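Local coordinates for pyridoxamine 5'-phosphate oxidase-related, FMN-binding protein (Paracoccus denitrificans, PDB 6VNA), which probably acts as a noncanonical heme oxygenase that degrades c-type heme, built on the split-barrel fold of the flavin-binding pyridoxamine 5'-phosphate oxidase relatives, at residues E12-A17 with A152-K157; A24-L29 with A79-K84; A45-A50 with L113-K118; R66-D71 with R129-E134; G138-N141 with A147-L150. All coordinates share one frame; numbering follows the deposited sequence.

Contact 1 (E12-A17 with A152-K157); sequences EARALA and ASDMLK
Arg14 and Asp154 join the first helix of this split-barrel domain, 11-23, to the short, weakly bonded helix 152-156 near the C-terminus, in a salt bridge between residues far apart in the chain. Their CA atoms are 5.4 Å apart, the nearest pair between the two segments. The polar part of the contact is one-sided. Arg14 uses NE rather than its terminal nitrogens and meets Asp154 OD1 at 3.0 Å, a weak hydrogen bond bent to 149°. The oxygen sits at the edge of the guanidinium, near its plane, but the carboxylate is turned 58° from it, so the two groups do not form a flat paired bridge. Both groups have further partners: Arg14 NH1 forms a salt bridge with Asp11, and Asp154 OD2 accepts a hydrogen bond from the backbone N of Thr151, which probably limits the turning of the carboxylate. With an alanine in place of Arg14, OD1 of Asp154 would probably lose its positive mate and the two helices their ionic link. The stem of Arg14, extended from CG to NE (chi2 -174°), passes the aspartate at a slant and carries NE to OD1. Its carbons make van der Waals contacts with the oxygens of Asp154: CD is 3.5 Å from Asp154 OD1, while CB comes within 3.9 Å of Asp154 O.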
# COMPACT_ATOMS: atom_id res chain seq x y z
N GLU A 12 -3.64 -3.56 -24.18
CA GLU A 12 -4.39 -4.47 -23.28
C GLU A 12 -3.96 -4.15 -21.83
O GLU A 12 -4.84 -3.89 -20.97
CB GLU A 12 -4.16 -5.94 -23.67
CG GLU A 12 -4.61 -6.29 -25.09
CD GLU A 12 -4.63 -7.78 -25.42
OE1 GLU A 12 -3.79 -8.56 -24.88
OE2 GLU A 12 -5.51 -8.19 -26.21
N ALA A 13 -2.65 -4.13 -21.58
CA ALA A 13 -2.05 -3.74 -20.29
C ALA A 13 -2.55 -2.35 -19.87
O ALA A 13 -2.99 -2.16 -18.70
CB ALA A 13 -0.54 -3.83 -20.36
N ARG A 14 -2.61 -1.41 -20.80
CA ARG A 14 -3.07 -0.03 -20.51
C ARG A 14 -4.51 -0.09 -20.00
O ARG A 14 -4.81 0.57 -18.98
CB ARG A 14 -2.93 0.88 -21.74
CG ARG A 14 -1.48 1.15 -22.15
CD ARG A 14 -1.26 2.16 -23.28
NE ARG A 14 0.18 2.19 -23.52
CZ ARG A 14 0.84 1.60 -24.52
NH1 ARG A 14 0.20 0.97 -25.49
NH2 ARG A 14 2.16 1.67 -24.55
N ALA A 15 -5.37 -0.86 -20.67
CA ALA A 15 -6.83 -0.94 -20.38
C ALA A 15 -7.05 -1.65 -19.03
O ALA A 15 -7.92 -1.20 -18.22
CB ALA A 15 -7.52 -1.64 -21.52
N LEU A 16 -6.28 -2.70 -18.74
CA LEU A 16 -6.39 -3.37 -17.41
C LEU A 16 -6.10 -2.34 -16.31
O LEU A 16 -6.94 -2.23 -15.37
CB LEU A 16 -5.43 -4.56 -17.34
CG LEU A 16 -5.62 -5.38 -16.08
CD1 LEU A 16 -7.10 -5.67 -15.85
CD2 LEU A 16 -4.79 -6.65 -16.12
N ALA A 17 -5.01 -1.56 -16.45
CA ALA A 17 -4.58 -0.51 -15.49
C ALA A 17 -5.70 0.51 -15.30
O ALA A 17 -5.96 0.88 -14.14
CB ALA A 17 -3.33 0.18 -15.97
N ALA A 152 2.38 7.93 -16.98
CA ALA A 152 1.21 8.58 -16.36
C ALA A 152 0.07 8.64 -17.38
O ALA A 152 -1.11 8.57 -16.96
CB ALA A 152 1.59 9.94 -15.84
N SER A 153 0.40 8.75 -18.67
CA SER A 153 -0.60 8.76 -19.78
C SER A 153 -1.27 7.39 -19.86
O SER A 153 -2.52 7.34 -19.93
CB SER A 153 0.05 9.17 -21.08
OG SER A 153 1.16 8.33 -21.38
N ASP A 154 -0.47 6.32 -19.79
CA ASP A 154 -0.89 4.89 -19.78
C ASP A 154 -2.01 4.61 -18.76
O ASP A 154 -2.85 3.71 -19.03
CB ASP A 154 0.31 3.98 -19.50
CG ASP A 154 1.30 3.88 -20.65
OD1 ASP A 154 0.99 4.43 -21.74
OD2 ASP A 154 2.36 3.23 -20.47
N MET A 155 -2.03 5.33 -17.63
CA MET A 155 -2.95 5.08 -16.48
C MET A 155 -4.20 5.97 -16.55
O MET A 155 -5.16 5.65 -15.83
CB MET A 155 -2.20 5.30 -15.16
CG MET A 155 -1.21 4.19 -14.90
SD MET A 155 -0.34 4.32 -13.33
CE MET A 155 1.14 5.21 -13.82
N LEU A 156 -4.22 7.00 -17.39
CA LEU A 156 -5.23 8.09 -17.27
C LEU A 156 -6.27 8.05 -18.40
O LEU A 156 -7.45 8.32 -18.10
CB LEU A 156 -4.50 9.44 -17.20
CG LEU A 156 -3.57 9.63 -16.00
CD1 LEU A 156 -2.69 10.85 -16.18
CD2 LEU A 156 -4.36 9.75 -14.69
N LYS A 157 -5.88 7.79 -19.66
CA LYS A 157 -6.84 7.74 -20.81
C LYS A 157 -6.12 7.36 -22.11
O LYS A 157 -6.76 7.03 -23.12
CB LYS A 157 -7.56 9.09 -20.96
CG LYS A 157 -8.59 9.15 -22.08
CD LYS A 157 -8.07 9.76 -23.37
CE LYS A 157 -7.97 11.27 -23.32
NZ LYS A 157 -8.03 11.84 -24.68

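Contact 2 (A24-L29 with A79-K84); sequences ARHASL and AAEAAK
Glu81 reaches from the loop after strand 73-79 to Arg25 and His26, where helix 11-23 gives way to strand 26-32 of the split barrel; it illustrates how a single carboxylate can hold a helix-to-strand turn through backbone N-H groups. The CB of Glu81 already points toward the turn. CG stands beside the backbone N, anti to the carbonyl carbon (chi1 -74°), and from there the chain runs out extended, bringing CD to 3.8 Å from Arg25 N. The two oxygens then divide the work. OE2 accepts an almost straight hydrogen bond from Arg25 N at 3.0 Å, through its syn lone pair, and a weak one from His26 N at 3.4 Å. Two successive N-H groups thus converge on one oxygen, and the negative charge probably strengthens their hold. OE1 lies 3.6 Å from Arg25 CB and approaches the edge of the imidazole, whose plane is turned 61° from the carboxylate. The arginine's charged end leads away from Glu81: NE bonds to Arg115 O, and NH1 reaches Glu22 O as well as Ala24 O, the latter from above the carbonyl plane. At the imidazole edge, Glu81 OE1 is 3.1 Å from His26 CD2.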
# COMPACT_ATOMS: atom_id res chain seq x y z
N ALA A 24 -11.65 0.87 -8.43
CA ALA A 24 -11.01 1.09 -7.11
C ALA A 24 -11.93 1.84 -6.14
O ALA A 24 -12.41 2.92 -6.49
CB ALA A 24 -9.71 1.84 -7.30
N ARG A 25 -12.17 1.29 -4.96
CA ARG A 25 -12.85 1.98 -3.82
C ARG A 25 -11.87 2.14 -2.64
O ARG A 25 -12.07 3.04 -1.83
CB ARG A 25 -14.13 1.20 -3.47
CG ARG A 25 -15.14 1.12 -4.61
CD ARG A 25 -15.62 2.50 -5.06
NE ARG A 25 -16.60 2.52 -6.14
CZ ARG A 25 -16.32 2.51 -7.44
NH1 ARG A 25 -15.07 2.46 -7.86
NH2 ARG A 25 -17.31 2.55 -8.32
N HIS A 26 -10.83 1.31 -2.53
CA HIS A 26 -9.83 1.34 -1.45
C HIS A 26 -8.46 1.09 -2.04
O HIS A 26 -8.41 0.63 -3.19
CB HIS A 26 -10.14 0.29 -0.37
CG HIS A 26 -11.52 0.43 0.17
ND1 HIS A 26 -11.86 1.44 1.04
CD2 HIS A 26 -12.64 -0.29 -0.05
CE1 HIS A 26 -13.14 1.34 1.34
NE2 HIS A 26 -13.65 0.28 0.68
N ALA A 27 -7.40 1.36 -1.26
CA ALA A 27 -6.01 1.08 -1.67
C ALA A 27 -5.10 0.95 -0.45
O ALA A 27 -5.50 1.35 0.67
CB ALA A 27 -5.52 2.19 -2.57
N SER A 28 -3.89 0.44 -0.70
CA SER A 28 -2.75 0.58 0.23
C SER A 28 -2.00 1.86 -0.15
O SER A 28 -1.56 1.96 -1.30
CB SER A 28 -1.85 -0.62 0.18
OG SER A 28 -2.55 -1.78 0.52
N LEU A 29 -1.87 2.82 0.77
CA LEU A 29 -1.11 4.07 0.51
C LEU A 29 0.25 3.97 1.21
O LEU A 29 0.30 3.58 2.41
CB LEU A 29 -1.92 5.27 1.02
CG LEU A 29 -1.16 6.60 1.10
CD1 LEU A 29 -0.95 7.21 -0.28
CD2 LEU A 29 -1.92 7.55 2.00
N ALA A 79 -5.60 -3.15 -6.01
CA ALA A 79 -5.91 -4.55 -6.37
C ALA A 79 -7.39 -4.62 -6.70
O ALA A 79 -8.13 -3.68 -6.38
CB ALA A 79 -5.51 -5.48 -5.24
N ALA A 80 -7.77 -5.67 -7.42
CA ALA A 80 -9.17 -6.04 -7.73
C ALA A 80 -9.82 -6.54 -6.44
O ALA A 80 -9.42 -7.63 -5.96
CB ALA A 80 -9.16 -7.07 -8.82
N GLU A 81 -10.75 -5.78 -5.87
CA GLU A 81 -11.33 -6.06 -4.53
C GLU A 81 -12.19 -7.34 -4.63
O GLU A 81 -12.19 -8.13 -3.65
CB GLU A 81 -12.04 -4.81 -3.99
CG GLU A 81 -11.07 -3.70 -3.52
CD GLU A 81 -11.55 -2.24 -3.58
OE1 GLU A 81 -12.39 -1.84 -2.72
OE2 GLU A 81 -11.08 -1.48 -4.48
N ALA A 82 -12.81 -7.59 -5.78
CA ALA A 82 -13.76 -8.71 -6.02
C ALA A 82 -13.02 -10.01 -6.39
O ALA A 82 -13.65 -11.07 -6.37
CB ALA A 82 -14.77 -8.30 -7.07
N ALA A 83 -11.73 -9.98 -6.72
CA ALA A 83 -10.98 -11.19 -7.13
C ALA A 83 -11.20 -12.30 -6.10
O ALA A 83 -11.32 -11.97 -4.92
CB ALA A 83 -9.52 -10.91 -7.30
N LYS A 84 -11.26 -13.56 -6.55
CA LYS A 84 -11.41 -14.75 -5.66
C LYS A 84 -10.15 -15.61 -5.81
O LYS A 84 -9.36 -15.37 -6.73
CB LYS A 84 -12.73 -15.45 -5.99
CG LYS A 84 -13.99 -14.68 -5.57
CD LYS A 84 -14.18 -14.59 -4.04
CE LYS A 84 -15.45 -13.91 -3.55
NZ LYS A 84 -16.68 -14.56 -4.07

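Contact 3 (A45-A50 with L113-K118); sequences ALQTDA and LERDPK
Gln47 and Arg115 run antiparallel past one another where strand 39-48 of the split barrel packs against the C-terminal end of helix 108-115. Gln47, with the most surface covered, stretches from the strand in an extended chain and brings its amide up to the helix end. Its OE1 lies against the arginine stem, 3.5 Å from Arg115 CB, and at the edge of the guanidinium, the two planes being 43° apart. Its NE2 is hydrogen-bonded to Trp112 O, a carbonyl in the last turn of the helix, and rests 3.4 Å from Asp116 CB. Replacing Gln47 with a leucine would probably leave the Trp112 carbonyl without this buried donor and the helix end less firmly tied to the strand. Arg115 bends at chi3 (66°), which swings its guanidinium over toward Thr48. There, NH2 donates to a water at 2.9 Å that also accepts a weak bond from Thr48 N, while NH1 is held by a salt bridge to Glu22. Asp116, the first residue beyond the helix, offers its CB to the glutamine and its carboxylate to Lys118. The lysine NZ meets Asp116 OD2 on the syn side at 3.2 Å, somewhat out of the carboxylate plane.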
# COMPACT_ATOMS: atom_id res chain seq x y z
N ALA A 45 -9.55 4.88 1.72
CA ALA A 45 -10.60 5.05 0.71
C ALA A 45 -9.96 5.78 -0.47
O ALA A 45 -9.24 6.77 -0.23
CB ALA A 45 -11.79 5.80 1.27
N LEU A 46 -10.08 5.22 -1.65
CA LEU A 46 -9.48 5.77 -2.88
C LEU A 46 -10.40 5.49 -4.07
O LEU A 46 -10.75 4.33 -4.30
CB LEU A 46 -8.12 5.14 -3.16
CG LEU A 46 -7.47 5.69 -4.42
CD1 LEU A 46 -6.60 6.90 -4.10
CD2 LEU A 46 -6.67 4.62 -5.13
N GLN A 47 -10.72 6.55 -4.81
CA GLN A 47 -11.42 6.51 -6.12
C GLN A 47 -10.59 7.33 -7.10
O GLN A 47 -9.46 7.69 -6.75
CB GLN A 47 -12.83 7.05 -5.91
CG GLN A 47 -13.63 6.28 -4.87
CD GLN A 47 -15.04 6.82 -4.74
OE1 GLN A 47 -15.55 7.48 -5.64
NE2 GLN A 47 -15.65 6.58 -3.60
N THR A 48 -11.11 7.58 -8.30
CA THR A 48 -10.58 8.56 -9.28
C THR A 48 -11.48 9.79 -9.25
O THR A 48 -12.59 9.63 -8.80
CB THR A 48 -10.55 7.92 -10.67
OG1 THR A 48 -11.90 7.55 -10.95
CG2 THR A 48 -9.65 6.71 -10.74
N ASP A 49 -11.05 10.97 -9.71
CA ASP A 49 -12.04 12.03 -10.09
C ASP A 49 -12.16 12.05 -11.62
O ASP A 49 -11.62 11.11 -12.27
CB ASP A 49 -11.83 13.39 -9.40
CG ASP A 49 -10.45 14.01 -9.43
OD1 ASP A 49 -9.58 13.49 -10.17
OD2 ASP A 49 -10.26 15.03 -8.72
N ALA A 50 -12.89 13.04 -12.15
CA ALA A 50 -13.34 13.20 -13.56
C ALA A 50 -12.25 12.80 -14.56
O ALA A 50 -12.55 11.97 -15.44
CB ALA A 50 -13.79 14.62 -13.77
N LEU A 113 -19.96 9.35 -3.07
CA LEU A 113 -21.01 8.58 -2.34
C LEU A 113 -21.73 7.63 -3.31
O LEU A 113 -21.94 6.45 -2.94
CB LEU A 113 -21.97 9.53 -1.63
CG LEU A 113 -22.66 8.94 -0.40
CD1 LEU A 113 -21.64 8.63 0.69
CD2 LEU A 113 -23.74 9.88 0.13
N GLU A 114 -22.07 8.09 -4.51
CA GLU A 114 -22.69 7.23 -5.55
C GLU A 114 -21.83 5.97 -5.67
O GLU A 114 -22.42 4.86 -5.78
CB GLU A 114 -22.85 7.99 -6.87
CG GLU A 114 -23.93 9.06 -6.80
CD GLU A 114 -24.12 9.84 -8.09
OE1 GLU A 114 -24.32 9.19 -9.15
OE2 GLU A 114 -24.06 11.10 -8.04
N ARG A 115 -20.50 6.11 -5.58
CA ARG A 115 -19.53 5.01 -5.83
C ARG A 115 -19.20 4.27 -4.52
O ARG A 115 -18.88 3.07 -4.59
CB ARG A 115 -18.32 5.57 -6.57
CG ARG A 115 -18.65 6.10 -7.95
CD ARG A 115 -17.61 7.02 -8.55
NE ARG A 115 -16.35 6.32 -8.82
CZ ARG A 115 -16.03 5.71 -9.95
NH1 ARG A 115 -16.88 5.69 -10.97
NH2 ARG A 115 -14.86 5.12 -10.07
N ASP A 116 -19.32 4.93 -3.38
CA ASP A 116 -19.06 4.31 -2.05
C ASP A 116 -20.06 4.88 -1.05
O ASP A 116 -19.78 5.91 -0.42
CB ASP A 116 -17.60 4.54 -1.63
CG ASP A 116 -17.14 3.69 -0.46
OD1 ASP A 116 -17.93 2.85 -0.00
OD2 ASP A 116 -15.98 3.88 -0.04
N PRO A 117 -21.26 4.26 -0.91
CA PRO A 117 -22.28 4.73 0.04
C PRO A 117 -21.81 4.73 1.50
O PRO A 117 -21.94 5.75 2.17
CB PRO A 117 -23.44 3.74 -0.15
CG PRO A 117 -23.21 3.12 -1.52
CD PRO A 117 -21.71 3.10 -1.69
N LYS A 118 -21.26 3.60 1.96
CA LYS A 118 -20.60 3.41 3.29
C LYS A 118 -19.82 4.67 3.70
O LYS A 118 -19.79 4.96 4.91
CB LYS A 118 -19.68 2.18 3.24
CG LYS A 118 -18.80 1.95 4.47
CD LYS A 118 -17.44 2.65 4.46
CE LYS A 118 -16.43 2.03 3.51
NZ LYS A 118 -15.46 3.04 3.02
O HOH W 1 -12.35 4.52 -8.66

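Contact 4 (R66-D71 with R129-E134); sequences RALAVD and RFWRIE
Leu68 lies over one face of Trp131, in a CH-pi contact that packs helix 63-70 against strand 128-135 of the split barrel. The innermost shell is these two side chains, one reaching out from the helix and the other from the strand to meet between them. Leu68 CD1 stands 3.9 Å from the centroid of the indole six-membered ring and only 14° off its normal, so the methyl sits almost squarely above the ring. Leu68 CB covers the outer end of the same ring, 3.8 Å from Trp131 CH2. The leucine torsions explain this double touch: CD1 is anti to CA (chi2 -177°), and the zigzag sets CB and CD1 down on the indole while CG arches farther from it. The leucine thereby spreads itself along the ring instead of touching it with a single methyl.

The next shell is mostly apolar: Leu58 of strand 54-59 and Ala99 of strand 92-101 touch both partners, Pro101 adds to the packing on the tryptophan, and Thr31 meets the leucine. Farther out, the backbones fix the positions, for Trp131 is bonded through its main chain to Ala56, while its neighbours Phe130 and Arg132 are bonded to Ala102 and Val100, so the strand is held along both edges. On the helical side, Asp71 N donates to Ala67 O at 2.8 Å as the helix ends. The helix backbone itself comes near the indole just past the leucine, where Ala69 N is 4.1 Å from Trp131 CH2.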
# COMPACT_ATOMS: atom_id res chain seq x y z
N ARG A 66 -0.37 13.43 7.98
CA ARG A 66 0.75 14.23 8.54
C ARG A 66 2.00 13.95 7.71
O ARG A 66 2.71 14.90 7.41
CB ARG A 66 0.98 13.91 10.02
CG ARG A 66 -0.19 14.36 10.88
CD ARG A 66 0.16 14.37 12.34
NE ARG A 66 -0.23 13.16 13.03
CZ ARG A 66 0.55 12.12 13.22
NH1 ARG A 66 1.76 12.08 12.71
NH2 ARG A 66 0.09 11.10 13.90
N ALA A 67 2.25 12.70 7.34
CA ALA A 67 3.42 12.35 6.52
C ALA A 67 3.34 13.14 5.21
O ALA A 67 4.37 13.68 4.79
CB ALA A 67 3.50 10.86 6.28
N LEU A 68 2.15 13.20 4.61
CA LEU A 68 1.96 13.85 3.28
C LEU A 68 2.20 15.35 3.41
O LEU A 68 2.90 15.87 2.56
CB LEU A 68 0.54 13.60 2.75
CG LEU A 68 0.32 12.26 2.07
CD1 LEU A 68 -1.11 12.23 1.54
CD2 LEU A 68 1.32 12.00 0.94
N ALA A 69 1.61 15.97 4.44
CA ALA A 69 1.77 17.40 4.81
C ALA A 69 3.25 17.81 4.79
O ALA A 69 3.57 18.89 4.25
CB ALA A 69 1.14 17.63 6.16
N VAL A 70 4.13 16.95 5.28
CA VAL A 70 5.59 17.19 5.41
C VAL A 70 6.31 16.78 4.12
O VAL A 70 7.25 17.49 3.75
CB VAL A 70 6.12 16.43 6.64
CG1 VAL A 70 7.64 16.41 6.72
CG2 VAL A 70 5.51 16.98 7.92
N ASP A 71 5.90 15.68 3.46
CA ASP A 71 6.53 15.19 2.20
C ASP A 71 5.45 14.58 1.30
O ASP A 71 4.92 13.51 1.60
CB ASP A 71 7.62 14.15 2.47
CG ASP A 71 8.50 13.85 1.27
OD1 ASP A 71 8.04 14.04 0.13
OD2 ASP A 71 9.66 13.43 1.48
N ARG A 129 -10.38 15.02 4.35
CA ARG A 129 -9.85 15.84 3.23
C ARG A 129 -9.52 15.00 2.01
O ARG A 129 -8.92 13.90 2.16
CB ARG A 129 -8.54 16.51 3.64
CG ARG A 129 -8.68 17.69 4.58
CD ARG A 129 -7.28 18.26 4.76
NE ARG A 129 -6.84 19.10 3.66
CZ ARG A 129 -5.62 19.65 3.57
NH1 ARG A 129 -4.70 19.44 4.50
NH2 ARG A 129 -5.34 20.41 2.52
N PHE A 130 -9.76 15.58 0.84
CA PHE A 130 -9.42 14.98 -0.47
C PHE A 130 -8.00 15.37 -0.85
O PHE A 130 -7.66 16.56 -0.72
CB PHE A 130 -10.42 15.43 -1.55
CG PHE A 130 -11.79 14.82 -1.40
CD1 PHE A 130 -12.04 13.53 -1.84
CD2 PHE A 130 -12.81 15.53 -0.81
CE1 PHE A 130 -13.30 12.97 -1.71
CE2 PHE A 130 -14.08 14.98 -0.68
CZ PHE A 130 -14.32 13.70 -1.13
N TRP A 131 -7.23 14.38 -1.31
CA TRP A 131 -5.88 14.50 -1.94
C TRP A 131 -5.89 13.85 -3.33
O TRP A 131 -6.25 12.65 -3.41
CB TRP A 131 -4.84 13.78 -1.08
CG TRP A 131 -4.61 14.37 0.27
CD1 TRP A 131 -5.37 14.23 1.40
CD2 TRP A 131 -3.46 15.12 0.65
NE1 TRP A 131 -4.79 14.89 2.45
CE2 TRP A 131 -3.61 15.45 2.02
CE3 TRP A 131 -2.33 15.57 -0.04
CZ2 TRP A 131 -2.67 16.20 2.71
CZ3 TRP A 131 -1.40 16.32 0.64
CH2 TRP A 131 -1.57 16.62 1.99
N ARG A 132 -5.46 14.57 -4.37
CA ARG A 132 -5.14 13.98 -5.69
C ARG A 132 -3.74 13.39 -5.61
O ARG A 132 -2.85 14.08 -5.13
CB ARG A 132 -5.19 15.04 -6.80
CG ARG A 132 -6.60 15.52 -7.12
CD ARG A 132 -6.58 16.77 -7.99
NE ARG A 132 -5.81 16.58 -9.22
CZ ARG A 132 -6.29 16.13 -10.37
NH1 ARG A 132 -7.56 15.77 -10.48
NH2 ARG A 132 -5.49 16.01 -11.41
N ILE A 133 -3.56 12.16 -6.06
CA ILE A 133 -2.21 11.53 -6.12
C ILE A 133 -1.85 11.44 -7.60
O ILE A 133 -2.32 10.51 -8.26
CB ILE A 133 -2.17 10.19 -5.36
CG1 ILE A 133 -2.52 10.42 -3.89
CG2 ILE A 133 -0.80 9.54 -5.49
CD1 ILE A 133 -2.93 9.20 -3.17
N GLU A 134 -1.10 12.44 -8.07
CA GLU A 134 -0.76 12.63 -9.50
C GLU A 134 0.32 11.63 -9.86
O GLU A 134 1.38 11.62 -9.25
CB GLU A 134 -0.33 14.06 -9.78
CG GLU A 134 -1.43 15.07 -9.57
CD GLU A 134 -0.97 16.52 -9.59
OE1 GLU A 134 0.26 16.74 -9.69
OE2 GLU A 134 -1.84 17.42 -9.49

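Contact 5 (G138-N141 with A147-L150); sequences GLLN and AFKL
Leu140 carries its CG anti to the backbone N (chi1 179°), whereas Phe148 holds its own beside the N (chi1 -52°); the pairing puts both on one face of the sheet, and these torsions bring the leucine's CD2 up to the phenyl ring. Leu140 CD2 comes 3.8 Å from Phe148 CD1. Leu150 joins them on that face, its CD1 3.9 Å from Leu140 CB. The two strands form an antiparallel beta hairpin, a compact example of how backbone pairing sets side-chain neighbours. Leu140 and Phe148 form a hydrogen-bonded pair: Leu140 N donates to Phe148 O at 2.7 Å, nearly straight and in the carbonyl plane, and Phe148 N returns a bond of 2.8 Å to Leu140 O. Gly138 and Leu150 form the next such pair, less evenly. Leu150 N reaches Gly138 O at 2.8 Å from above the carbonyl plane, while the bond from Gly138 N to Leu150 O is weak. Between them, the non-hydrogen-bonded pair Leu139 and Lys149 occupies the other face, with Leu139 CD1 4.1 Å from Lys149 CG. The hairpin is joined to the main sheet through strand 92-101, where the backbones of Leu139 and Asn141 bond to Ser94 and Arg92. Helix 11-23 covers the face of Leu140, Phe148 and Leu150 with Ala13, Ala17 and Leu20, while Leu139 packs on Ala63 of the second subunit.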
# COMPACT_ATOMS: atom_id res chain seq x y z
N GLY A 138 4.17 3.72 -12.98
CA GLY A 138 3.28 2.60 -12.60
C GLY A 138 3.90 1.24 -12.85
O GLY A 138 4.66 1.09 -13.83
N LEU A 139 3.57 0.26 -12.02
CA LEU A 139 3.92 -1.17 -12.26
C LEU A 139 2.62 -1.98 -12.32
O LEU A 139 1.85 -1.97 -11.34
CB LEU A 139 4.84 -1.61 -11.12
CG LEU A 139 5.94 -2.61 -11.48
CD1 LEU A 139 6.61 -2.25 -12.79
CD2 LEU A 139 6.96 -2.69 -10.36
N LEU A 140 2.31 -2.61 -13.46
CA LEU A 140 1.10 -3.46 -13.58
C LEU A 140 1.52 -4.91 -13.39
O LEU A 140 2.38 -5.38 -14.14
CB LEU A 140 0.40 -3.32 -14.94
CG LEU A 140 -0.84 -4.19 -15.13
CD1 LEU A 140 -1.92 -3.90 -14.07
CD2 LEU A 140 -1.43 -4.01 -16.52
N ASN A 141 0.86 -5.60 -12.47
CA ASN A 141 1.02 -7.07 -12.34
C ASN A 141 -0.34 -7.71 -12.63
O ASN A 141 -1.27 -7.48 -11.86
CB ASN A 141 1.64 -7.40 -10.99
CG ASN A 141 1.91 -8.88 -10.89
OD1 ASN A 141 1.16 -9.68 -11.46
ND2 ASN A 141 2.95 -9.24 -10.16
N ALA A 147 5.52 -8.23 -15.14
CA ALA A 147 4.83 -6.94 -14.95
C ALA A 147 5.02 -6.05 -16.18
O ALA A 147 5.92 -6.32 -16.99
CB ALA A 147 5.37 -6.26 -13.73
N PHE A 148 4.20 -5.02 -16.30
CA PHE A 148 4.34 -3.91 -17.27
C PHE A 148 4.74 -2.63 -16.51
O PHE A 148 4.09 -2.32 -15.47
CB PHE A 148 3.03 -3.69 -18.03
CG PHE A 148 2.48 -4.94 -18.66
CD1 PHE A 148 1.60 -5.76 -17.97
CD2 PHE A 148 2.87 -5.32 -19.93
CE1 PHE A 148 1.11 -6.93 -18.55
CE2 PHE A 148 2.38 -6.48 -20.51
CZ PHE A 148 1.50 -7.28 -19.82
N LYS A 149 5.73 -1.91 -17.04
CA LYS A 149 6.06 -0.50 -16.65
C LYS A 149 5.12 0.45 -17.38
O LYS A 149 4.97 0.32 -18.59
CB LYS A 149 7.52 -0.15 -16.99
CG LYS A 149 8.54 -0.82 -16.08
CD LYS A 149 9.85 -0.07 -15.98
CE LYS A 149 10.84 -0.78 -15.08
NZ LYS A 149 12.05 0.03 -14.83
N LEU A 150 4.49 1.38 -16.66
CA LEU A 150 3.48 2.30 -17.22
C LEU A 150 3.91 3.75 -16.98
O LEU A 150 4.51 4.04 -15.93
CB LEU A 150 2.14 2.02 -16.53
CG LEU A 150 1.56 0.62 -16.74
CD1 LEU A 150 0.32 0.43 -15.89
CD2 LEU A 150 1.21 0.39 -18.19

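How the contacts relate
The five contacts form two groups. Contacts 1 and 5 are neighbours, their centres about 10 Å apart: strand 148-151 runs straight into helix 152-156, and Met155 CE lies 3.5 Å from Gly138 N. Contacts 2, 3 and 4 interlock along the chain, their segments alternating. Contacts 2 and 3 share a backbone bond from Leu46 N to Arg25 O (3.0 Å), and contacts 3 and 4 a salt bridge between Asp49 OD1 and Arg132 NH1 (3.1 Å). Contact 1 encloses the other four in sequence, although its centre is about 23 Å from that of contact 4, across the chain's centre. Contacts 2, 3 and 5 also reach the second subunit.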